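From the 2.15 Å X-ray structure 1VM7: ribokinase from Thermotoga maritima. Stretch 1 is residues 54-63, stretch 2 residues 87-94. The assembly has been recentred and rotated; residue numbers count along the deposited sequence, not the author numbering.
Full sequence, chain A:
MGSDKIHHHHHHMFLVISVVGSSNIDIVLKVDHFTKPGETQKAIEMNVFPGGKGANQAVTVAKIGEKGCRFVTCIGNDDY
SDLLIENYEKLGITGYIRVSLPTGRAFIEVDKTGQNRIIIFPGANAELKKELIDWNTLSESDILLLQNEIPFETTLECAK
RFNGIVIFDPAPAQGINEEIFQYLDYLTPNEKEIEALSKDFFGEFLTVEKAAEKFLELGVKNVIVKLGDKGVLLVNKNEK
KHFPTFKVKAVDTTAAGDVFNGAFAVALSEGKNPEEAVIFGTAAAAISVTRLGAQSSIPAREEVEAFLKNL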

# COMPACT_ATOMS: atom_id res chain seq x y z
N GLY A 54 -11.23 -14.53 -7.26
CA GLY A 54 -11.66 -14.72 -8.63
C GLY A 54 -10.50 -15.02 -9.54
O GLY A 54 -10.51 -16.02 -10.27
N ALA A 55 -9.50 -14.14 -9.49
CA ALA A 55 -8.34 -14.25 -10.36
C ALA A 55 -7.55 -15.50 -10.10
O ALA A 55 -7.02 -16.13 -11.02
CB ALA A 55 -7.44 -13.05 -10.18
N ASN A 56 -7.42 -15.85 -8.83
CA ASN A 56 -6.70 -17.04 -8.47
C ASN A 56 -7.36 -18.25 -9.10
O ASN A 56 -6.67 -19.15 -9.60
CB ASN A 56 -6.58 -17.22 -6.96
CG ASN A 56 -5.74 -16.18 -6.30
OD1 ASN A 56 -5.04 -15.40 -6.97
ND2 ASN A 56 -5.81 -16.14 -4.97
N GLN A 57 -8.68 -18.25 -9.12
CA GLN A 57 -9.41 -19.35 -9.73
C GLN A 57 -9.35 -19.32 -11.25
O GLN A 57 -9.20 -20.36 -11.89
CB GLN A 57 -10.84 -19.35 -9.20
CG GLN A 57 -10.86 -19.72 -7.74
CD GLN A 57 -12.20 -19.62 -7.10
OE1 GLN A 57 -13.22 -19.56 -7.77
NE2 GLN A 57 -12.21 -19.61 -5.78
N ALA A 58 -9.49 -18.15 -11.85
CA ALA A 58 -9.35 -18.03 -13.30
C ALA A 58 -7.96 -18.46 -13.77
O ALA A 58 -7.81 -19.19 -14.76
CB ALA A 58 -9.60 -16.64 -13.71
N VAL A 59 -6.94 -18.00 -13.07
CA VAL A 59 -5.55 -18.36 -13.40
C VAL A 59 -5.34 -19.87 -13.24
O VAL A 59 -4.58 -20.49 -14.00
CB VAL A 59 -4.54 -17.57 -12.53
CG1 VAL A 59 -3.10 -18.09 -12.71
CG2 VAL A 59 -4.59 -16.11 -12.86
N THR A 60 -6.01 -20.45 -12.25
CA THR A 60 -5.98 -21.89 -12.08
C THR A 60 -6.63 -22.57 -13.29
O THR A 60 -6.05 -23.48 -13.87
CB THR A 60 -6.62 -22.33 -10.71
OG1 THR A 60 -5.91 -21.71 -9.62
CG2 THR A 60 -6.56 -23.79 -10.55
N VAL A 61 -7.81 -22.11 -13.67
CA VAL A 61 -8.53 -22.68 -14.78
C VAL A 61 -7.67 -22.64 -16.05
O VAL A 61 -7.48 -23.68 -16.69
CB VAL A 61 -9.88 -21.97 -14.96
CG1 VAL A 61 -10.48 -22.31 -16.32
CG2 VAL A 61 -10.85 -22.36 -13.78
N ALA A 62 -7.10 -21.46 -16.34
CA ALA A 62 -6.29 -21.24 -17.52
C ALA A 62 -5.07 -22.14 -17.52
O ALA A 62 -4.81 -22.84 -18.49
CB ALA A 62 -5.88 -19.75 -17.62
N LYS A 63 -4.38 -22.19 -16.39
CA LYS A 63 -3.12 -22.92 -16.32
C LYS A 63 -3.32 -24.43 -16.28
O LYS A 63 -2.58 -25.18 -16.91
CB LYS A 63 -2.33 -22.42 -15.11
CG LYS A 63 -0.83 -22.73 -15.15
CD LYS A 63 -0.08 -21.93 -14.10
CE LYS A 63 1.37 -22.44 -14.01
NZ LYS A 63 2.01 -21.96 -12.73
N ASN A 87 -0.79 -10.34 -17.24
CA ASN A 87 -0.89 -11.70 -16.67
C ASN A 87 -2.03 -12.42 -17.36
O ASN A 87 -1.87 -13.54 -17.81
CB ASN A 87 -1.16 -11.68 -15.17
CG ASN A 87 -0.03 -11.06 -14.35
OD1 ASN A 87 1.07 -10.84 -14.86
ND2 ASN A 87 -0.31 -10.77 -13.06
N TYR A 88 -3.19 -11.76 -17.44
CA TYR A 88 -4.39 -12.38 -17.98
C TYR A 88 -4.22 -12.74 -19.46
O TYR A 88 -4.55 -13.88 -19.84
CB TYR A 88 -5.65 -11.52 -17.72
CG TYR A 88 -6.00 -11.26 -16.26
CD1 TYR A 88 -5.39 -11.97 -15.22
CD2 TYR A 88 -6.96 -10.29 -15.91
CE1 TYR A 88 -5.71 -11.72 -13.91
CE2 TYR A 88 -7.25 -10.01 -14.59
CZ TYR A 88 -6.65 -10.72 -13.59
OH TYR A 88 -6.91 -10.45 -12.27
N GLU A 89 -3.67 -11.81 -20.24
CA GLU A 89 -3.43 -11.96 -21.67
C GLU A 89 -2.55 -13.16 -21.96
O GLU A 89 -2.89 -13.97 -22.82
CB GLU A 89 -2.72 -10.72 -22.25
CG GLU A 89 -3.55 -9.48 -22.44
CD GLU A 89 -2.73 -8.23 -22.89
OE1 GLU A 89 -1.45 -8.29 -22.94
OE2 GLU A 89 -3.41 -7.19 -23.21
N LYS A 90 -1.40 -13.23 -21.27
CA LYS A 90 -0.47 -14.33 -21.43
C LYS A 90 -1.12 -15.71 -21.18
O LYS A 90 -0.74 -16.68 -21.82
CB LYS A 90 0.72 -14.15 -20.51
CG LYS A 90 1.68 -13.10 -20.95
CD LYS A 90 2.59 -12.61 -19.79
CE LYS A 90 3.27 -13.76 -19.06
NZ LYS A 90 3.77 -14.82 -20.00
N LEU A 91 -2.08 -15.79 -20.25
CA LEU A 91 -2.75 -17.05 -19.93
C LEU A 91 -4.05 -17.31 -20.71
O LEU A 91 -4.76 -18.29 -20.42
CB LEU A 91 -3.10 -17.13 -18.43
CG LEU A 91 -1.90 -17.28 -17.51
CD1 LEU A 91 -2.27 -16.98 -16.07
CD2 LEU A 91 -1.32 -18.67 -17.65
N GLY A 92 -4.39 -16.43 -21.65
CA GLY A 92 -5.61 -16.58 -22.44
C GLY A 92 -6.85 -16.28 -21.64
O GLY A 92 -7.90 -16.87 -21.88
N ILE A 93 -6.71 -15.38 -20.65
CA ILE A 93 -7.81 -14.96 -19.78
C ILE A 93 -8.38 -13.63 -20.32
O ILE A 93 -7.64 -12.62 -20.45
CB ILE A 93 -7.38 -14.85 -18.32
CG1 ILE A 93 -6.92 -16.20 -17.78
CG2 ILE A 93 -8.51 -14.32 -17.41
CD1 ILE A 93 -6.00 -16.10 -16.55
N THR A 94 -9.68 -13.68 -20.69
CA THR A 94 -10.40 -12.59 -21.31
C THR A 94 -11.64 -12.24 -20.49
O THR A 94 -12.13 -13.08 -19.74
CB THR A 94 -10.85 -12.95 -22.72
OG1 THR A 94 -11.68 -14.13 -22.71
CG2 THR A 94 -9.62 -13.21 -23.59
O HOH W 1 -4.58 -21.61 -20.78

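A helix can dock against the turn that ends another helix without a single direct hydrogen bond between them, here through alanines and a valine on one side and leucine, isoleucine and tyrosine on the other. Ribokinase from Thermotoga maritima offers a compact example. Residues 54–63 are helical throughout, and the amides from Ala58 to Lys63 each bond to the carbonyl four residues earlier, as in Ala62 N to Ala58 O (2.9 Å). The second stretch is helical through Lys90, turns at Leu91 and Gly92, and enters a strand at Ile93.

The turn is a Schellman motif. Gly92 adopts a phi of 73°, a value that by itself favours glycine, and the chain doubles back so that Ile93 N bonds to Tyr88 O at 2.8 Å and Gly92 N to Glu89 O at 3.1 Å. Leu91 and Ile93, which flank the glycine in sequence, both have CA-to-CB bonds directed toward the first helix.

The closest CA pair across the stretches is Ala62 CA and Leu91 CA, 6.0 Å apart. With only a methyl group to accommodate, Ala62 CB comes within 3.9 Å of Leu91 CB and 3.7 Å of Ile93 CG1, and sits 3.4 Å from Leu91 O. One turn earlier, Val59 receives the ends of the same two side chains. In its t rotamer (chi1 171°), Val59 CG2 lies between the two ends, 4.0 Å from Ile93 CD1 and 4.1 Å from Leu91 CD1, while Val59 CG1 packs on Leu91 CD1 at 3.6 Å. Leu91 and Ile93 both combine an m chi1 with a t chi2. In Leu91 this carries CD1 to Val59, while in Ile93 the extended end brings CD1 to 3.9 Å from Val59 CA and 4.0 Å from Ala58 O, close against the helix backbone.

Tyr88 reaches the helix differently. Its CA-to-CB bond points sideways, but the m rotamer (chi1 −60°) lets the long side chain come nearer at its end, where Tyr88 OH lies 3.4 Å from Ala55 CB. That methyl approaches the ring obliquely, with Tyr88 CZ 4.2 Å from Ala55 CB; the hydroxyl finds its hydrogen bond elsewhere in the structure.

Thr60 illustrates the contrasting case. Its CA-to-CB bond points away from the second stretch, and the m rotamer (chi1 −59°) lets Thr60 OG1 donate to Asn56 O at 2.7 Å, satisfying the hydroxyl within its own helix.

Polar linkage between the stretches is indirect: a water donates to Ala62 O at 2.6 Å and, weakly, to Leu91 O at 3.3 Å. Apolar packing therefore dominates the 318 Å² buried here.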